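Local coordinates for tail protein, 43 kDa (Neisseria meningitidis MC58, PDB 3D37) that is of unknown function but is probably a structural component of a phage-like tail, related to the baseplate proteins of Mu-type phages, at residues 232-244 / 257-270. Residues are numbered along the deposited sequence; the frame is centred on the assembly and turned at random.
Sequences HDLKWVYKDPTMT and DNLAALQKQAKKQL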
loop_
_atom_site.group_PDB
_atom_site.type_symbol
_atom_site.label_atom_id
_atom_site.label_comp_id
_atom_site.label_asym_id
_atom_site.label_seq_id
_atom_site.Cartn_x
_atom_site.Cartn_y
_atom_site.Cartn_z
ATOM N N HIS A 232 -60.112 -1.326 -6.162
ATOM C CA HIS A 232 -59.497 -0.341 -5.265
ATOM C C HIS A 232 -60.371 0.916 -5.175
ATOM O O HIS A 232 -60.242 1.850 -5.988
ATOM C CB HIS A 232 -58.051 0.016 -5.699
ATOM C CG HIS A 232 -57.060 -1.085 -5.457
ATOM N ND1 HIS A 232 -56.273 -1.615 -6.459
ATOM C CD2 HIS A 232 -56.760 -1.783 -4.334
ATOM C CE1 HIS A 232 -55.526 -2.583 -5.959
ATOM N NE2 HIS A 232 -55.799 -2.703 -4.672
ATOM N N ASP A 233 -61.257 0.926 -4.175
ATOM C CA ASP A 233 -62.203 2.048 -3.988
ATOM C C ASP A 233 -61.588 3.217 -3.194
ATOM O O ASP A 233 -62.124 4.327 -3.229
ATOM C CB ASP A 233 -63.536 1.586 -3.349
ATOM C CG ASP A 233 -63.340 0.854 -2.024
ATOM O OD1 ASP A 233 -62.292 0.203 -1.837
ATOM O OD2 ASP A 233 -64.237 0.915 -1.169
ATOM N N LEU A 234 -60.477 2.970 -2.500
ATOM C CA LEU A 234 -59.766 4.012 -1.758
ATOM C C LEU A 234 -58.523 4.471 -2.530
ATOM O O LEU A 234 -57.738 3.663 -3.024
ATOM C CB LEU A 234 -59.348 3.520 -0.362
ATOM C CG LEU A 234 -60.379 2.760 0.463
ATOM C CD1 LEU A 234 -59.780 2.318 1.803
ATOM C CD2 LEU A 234 -61.624 3.608 0.653
ATOM N N LYS A 235 -58.360 5.784 -2.580
ATOM C CA LYS A 235 -57.457 6.414 -3.483
ATOM C C LYS A 235 -57.164 7.816 -2.937
ATOM O O LYS A 235 -58.089 8.597 -2.626
ATOM C CB LYS A 235 -58.045 6.480 -4.908
ATOM C CG LYS A 235 -57.018 6.666 -6.031
ATOM C CD LYS A 235 -56.965 8.092 -6.603
ATOM C CE LYS A 235 -57.866 8.300 -7.848
ATOM N NZ LYS A 235 -57.179 9.161 -8.920
ATOM N N TRP A 236 -55.860 8.075 -2.769
ATOM C CA TRP A 236 -55.329 9.382 -2.410
ATOM C C TRP A 236 -54.073 9.592 -3.242
ATOM O O TRP A 236 -53.188 8.739 -3.258
ATOM C CB TRP A 236 -54.988 9.428 -0.912
ATOM C CG TRP A 236 -54.410 10.718 -0.529
ATOM C CD1 TRP A 236 -55.048 11.919 -0.526
ATOM C CD2 TRP A 236 -53.053 10.979 -0.153
ATOM N NE1 TRP A 236 -54.183 12.915 -0.156
ATOM C CE2 TRP A 236 -52.946 12.368 0.072
ATOM C CE3 TRP A 236 -51.918 10.180 -0.000
ATOM C CZ2 TRP A 236 -51.760 12.971 0.472
ATOM C CZ3 TRP A 236 -50.740 10.783 0.376
ATOM C CH2 TRP A 236 -50.667 12.168 0.610
ATOM N N VAL A 237 -53.965 10.724 -3.921
ATOM C CA VAL A 237 -52.757 11.006 -4.695
ATOM C C VAL A 237 -52.020 12.240 -4.186
ATOM O O VAL A 237 -52.622 13.262 -3.831
ATOM C CB VAL A 237 -53.013 11.072 -6.245
ATOM C CG1 VAL A 237 -54.494 11.136 -6.562
ATOM C CG2 VAL A 237 -52.199 12.199 -6.910
ATOM N N TYR A 238 -50.702 12.092 -4.140
ATOM C CA TYR A 238 -49.802 13.086 -3.653
ATOM C C TYR A 238 -49.106 13.654 -4.884
ATOM O O TYR A 238 -48.876 12.929 -5.842
ATOM C CB TYR A 238 -48.790 12.414 -2.687
ATOM C CG TYR A 238 -47.547 13.219 -2.431
ATOM C CD1 TYR A 238 -47.536 14.235 -1.488
ATOM C CD2 TYR A 238 -46.376 12.975 -3.149
ATOM C CE1 TYR A 238 -46.376 15.001 -1.275
ATOM C CE2 TYR A 238 -45.228 13.730 -2.938
ATOM C CZ TYR A 238 -45.240 14.736 -1.995
ATOM O OH TYR A 238 -44.104 15.466 -1.771
ATOM N N LYS A 239 -48.807 14.949 -4.858
ATOM C CA LYS A 239 -48.000 15.624 -5.891
ATOM C C LYS A 239 -47.081 16.628 -5.198
ATOM O O LYS A 239 -47.483 17.269 -4.243
ATOM C CB LYS A 239 -48.902 16.354 -6.916
ATOM C CG LYS A 239 -50.307 15.729 -7.121
ATOM C CD LYS A 239 -51.167 16.410 -8.243
ATOM C CE LYS A 239 -51.697 17.824 -7.872
ATOM N NZ LYS A 239 -52.981 18.228 -8.609
ATOM N N ASP A 240 -45.830 16.740 -5.629
ATOM C CA ASP A 240 -45.049 17.949 -5.281
ATOM C C ASP A 240 -44.951 18.797 -6.542
ATOM O O ASP A 240 -44.388 18.345 -7.553
ATOM C CB ASP A 240 -43.657 17.682 -4.650
ATOM C CG ASP A 240 -42.766 16.758 -5.484
ATOM O OD1 ASP A 240 -43.326 15.959 -6.275
ATOM O OD2 ASP A 240 -41.513 16.810 -5.317
ATOM N N PRO A 241 -45.552 20.006 -6.520
ATOM C CA PRO A 241 -45.431 20.841 -7.708
ATOM C C PRO A 241 -44.010 21.342 -8.018
ATOM O O PRO A 241 -43.833 22.029 -9.029
ATOM C CB PRO A 241 -46.403 22.010 -7.420
ATOM C CG PRO A 241 -47.360 21.460 -6.390
ATOM C CD PRO A 241 -46.431 20.643 -5.521
ATOM N N THR A 242 -43.015 20.999 -7.192
ATOM C CA THR A 242 -41.606 21.335 -7.495
ATOM C C THR A 242 -40.847 20.271 -8.337
ATOM O O THR A 242 -39.739 20.538 -8.805
ATOM C CB THR A 242 -40.813 21.632 -6.208
ATOM O OG1 THR A 242 -41.642 22.364 -5.298
ATOM C CG2 THR A 242 -39.536 22.449 -6.522
ATOM N N MET A 243 -41.438 19.082 -8.505
ATOM C CA MET A 243 -40.963 18.057 -9.465
ATOM C C MET A 243 -41.420 18.413 -10.887
ATOM O O MET A 243 -42.622 18.387 -11.176
ATOM C CB MET A 243 -41.517 16.645 -9.111
ATOM C CG MET A 243 -40.602 15.736 -8.239
ATOM S SD MET A 243 -39.236 15.015 -9.176
ATOM C CE MET A 243 -39.938 13.618 -10.046
ATOM N N THR A 244 -40.474 18.726 -11.774
ATOM C CA THR A 244 -40.796 18.887 -13.197
ATOM C C THR A 244 -40.765 17.540 -13.939
ATOM O O THR A 244 -41.585 17.298 -14.837
ATOM C CB THR A 244 -39.864 19.882 -13.908
ATOM O OG1 THR A 244 -38.508 19.587 -13.579
ATOM C CG2 THR A 244 -40.172 21.284 -13.480
ATOM N N ASP A 257 -58.435 1.150 5.566
ATOM C CA ASP A 257 -59.785 0.766 5.143
ATOM C C ASP A 257 -60.739 1.956 5.039
ATOM O O ASP A 257 -61.966 1.796 5.057
ATOM C CB ASP A 257 -60.349 -0.292 6.097
ATOM C CG ASP A 257 -59.593 -1.610 6.018
ATOM O OD1 ASP A 257 -58.351 -1.584 5.777
ATOM O OD2 ASP A 257 -60.242 -2.673 6.189
ATOM N N ASN A 258 -60.161 3.139 4.901
ATOM C CA ASN A 258 -60.896 4.404 4.770
ATOM C C ASN A 258 -59.882 5.472 4.311
ATOM O O ASN A 258 -58.671 5.276 4.476
ATOM C CB ASN A 258 -61.583 4.799 6.096
ATOM C CG ASN A 258 -60.679 4.592 7.326
ATOM O OD1 ASN A 258 -59.761 5.379 7.586
ATOM N ND2 ASN A 258 -60.938 3.522 8.082
ATOM N N LEU A 259 -60.372 6.576 3.736
ATOM C CA LEU A 259 -59.486 7.642 3.226
ATOM C C LEU A 259 -58.546 8.189 4.308
ATOM O O LEU A 259 -57.458 8.673 3.983
ATOM C CB LEU A 259 -60.280 8.797 2.591
ATOM C CG LEU A 259 -59.674 9.527 1.369
ATOM C CD1 LEU A 259 -58.165 9.896 1.512
ATOM C CD2 LEU A 259 -59.909 8.742 0.069
ATOM N N ALA A 260 -58.965 8.106 5.573
ATOM C CA ALA A 260 -58.138 8.497 6.726
ATOM C C ALA A 260 -56.955 7.548 6.972
ATOM O O ALA A 260 -55.816 8.001 7.142
ATOM C CB ALA A 260 -58.993 8.586 7.988
ATOM N N ALA A 261 -57.227 6.245 7.021
ATOM C CA ALA A 261 -56.172 5.253 7.215
ATOM C C ALA A 261 -55.251 5.142 5.989
ATOM O O ALA A 261 -54.040 4.888 6.142
ATOM C CB ALA A 261 -56.740 3.921 7.536
ATOM N N LEU A 262 -55.811 5.306 4.782
ATOM C CA LEU A 262 -54.982 5.285 3.560
ATOM C C LEU A 262 -54.002 6.455 3.568
ATOM O O LEU A 262 -52.818 6.270 3.307
ATOM C CB LEU A 262 -55.840 5.305 2.270
ATOM C CG LEU A 262 -55.021 5.297 0.955
ATOM C CD1 LEU A 262 -54.130 4.048 0.882
ATOM C CD2 LEU A 262 -55.902 5.423 -0.302
ATOM N N GLN A 263 -54.512 7.643 3.890
ATOM C CA GLN A 263 -53.728 8.884 3.951
ATOM C C GLN A 263 -52.642 8.876 5.038
ATOM O O GLN A 263 -51.499 9.296 4.779
ATOM C CB GLN A 263 -54.672 10.081 4.135
ATOM C CG GLN A 263 -54.069 11.463 3.929
ATOM C CD GLN A 263 -55.119 12.551 3.685
ATOM O OE1 GLN A 263 -56.346 12.304 3.736
ATOM N NE2 GLN A 263 -54.640 13.763 3.398
ATOM N N LYS A 264 -52.987 8.406 6.238
ATOM C CA LYS A 264 -51.997 8.209 7.314
ATOM C C LYS A 264 -50.806 7.343 6.867
ATOM O O LYS A 264 -49.639 7.693 7.074
ATOM C CB LYS A 264 -52.660 7.565 8.544
ATOM C CG LYS A 264 -51.742 7.380 9.771
ATOM C CD LYS A 264 -52.320 6.325 10.753
ATOM C CE LYS A 264 -51.522 6.225 12.078
ATOM N NZ LYS A 264 -52.348 6.634 13.275
ATOM N N GLN A 265 -51.092 6.198 6.264
ATOM C CA GLN A 265 -50.004 5.279 5.898
ATOM C C GLN A 265 -49.189 5.688 4.666
ATOM O O GLN A 265 -47.986 5.366 4.581
ATOM C CB GLN A 265 -50.577 3.906 5.661
ATOM C CG GLN A 265 -51.221 3.283 6.899
ATOM C CD GLN A 265 -51.448 1.802 6.681
ATOM O OE1 GLN A 265 -50.482 1.036 6.477
ATOM N NE2 GLN A 265 -52.720 1.387 6.668
ATOM N N ALA A 266 -49.867 6.343 3.712
ATOM C CA ALA A 266 -49.232 6.882 2.515
ATOM C C ALA A 266 -48.225 7.915 2.957
ATOM O O ALA A 266 -47.123 7.954 2.457
ATOM C CB ALA A 266 -50.257 7.537 1.588
ATOM N N LYS A 267 -48.642 8.745 3.907
ATOM C CA LYS A 267 -47.807 9.808 4.445
ATOM C C LYS A 267 -46.600 9.259 5.193
ATOM O O LYS A 267 -45.513 9.839 5.124
ATOM C CB LYS A 267 -48.625 10.765 5.320
ATOM C CG LYS A 267 -49.303 11.842 4.491
ATOM C CD LYS A 267 -50.229 12.759 5.303
ATOM C CE LYS A 267 -50.707 13.900 4.418
ATOM N NZ LYS A 267 -51.464 14.961 5.171
ATOM N N LYS A 268 -46.769 8.130 5.865
ATOM C CA LYS A 268 -45.621 7.504 6.483
ATOM C C LYS A 268 -44.666 7.025 5.406
ATOM O O LYS A 268 -43.467 7.251 5.546
ATOM C CB LYS A 268 -45.954 6.356 7.454
ATOM C CG LYS A 268 -44.656 5.945 8.263
ATOM C CD LYS A 268 -44.740 4.553 8.887
ATOM C CE LYS A 268 -43.603 4.335 9.929
ATOM N NZ LYS A 268 -42.257 4.746 9.486
ATOM N N GLN A 269 -45.172 6.388 4.343
ATOM C CA GLN A 269 -44.290 6.038 3.207
ATOM C C GLN A 269 -43.553 7.252 2.590
ATOM O O GLN A 269 -42.384 7.151 2.217
ATOM C CB GLN A 269 -45.050 5.306 2.101
ATOM C CG GLN A 269 -44.138 4.882 0.933
ATOM C CD GLN A 269 -43.103 3.848 1.384
ATOM O OE1 GLN A 269 -41.903 4.163 1.595
ATOM N NE2 GLN A 269 -43.570 2.599 1.563
ATOM N N LEU A 270 -44.247 8.379 2.451
ATOM C CA LEU A 270 -43.620 9.564 1.881
ATOM C C LEU A 270 -42.525 10.037 2.803
ATOM O O LEU A 270 -41.534 10.515 2.328
ATOM C CB LEU A 270 -44.610 10.724 1.615
ATOM C CG LEU A 270 -45.606 10.549 0.459
ATOM C CD1 LEU A 270 -46.792 11.563 0.532
ATOM C CD2 LEU A 270 -44.945 10.617 -0.885
#
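An edge strand of a small three-stranded sheet, 234-239, packs against the first three turns of helix 259-276, its alternate residues Leu234, Trp236 and Tyr238 facing the helix. Trp236 is the centrepiece. Its CG, anti to the backbone N (chi1 178°), carries the indole toward the helix at Gln263 and Ala266. The Gln263 side chain lies over one face: Gln263 CG sits 4.2 Å from the centroid of the Trp236 five-membered ring in a CH-pi contact. The Gln263 amide stacks on the indole with the two planes 25° apart. The six-membered part touches Ala266, whose CB is 3.5 Å from Trp236 CZ3, while Leu270 CD1 meets the ring at its edge. The same methyl, Leu270 CD1, also lies over one face of the Tyr238 ring, 3.7 Å from its centroid, wedging between the two aromatics. In this sheet-and-helix layer of the NMB1110-like third domain, the axes of 234-239 and 259-270 cross at -40°, running in roughly the same direction. Strand 215-220 is the antiparallel neighbour of 234-239 in the sheet, and its Phe218 also touches Ala266. Near the helix start, Leu262 CD2 rests on the strand backbone, 3.4 Å from Lys235 N, and Leu234 CD1 abuts the backbone of Asp257 and Asn258. Asn258 is the N-cap: its OD1 accepts from Ala261 N at 2.7 Å.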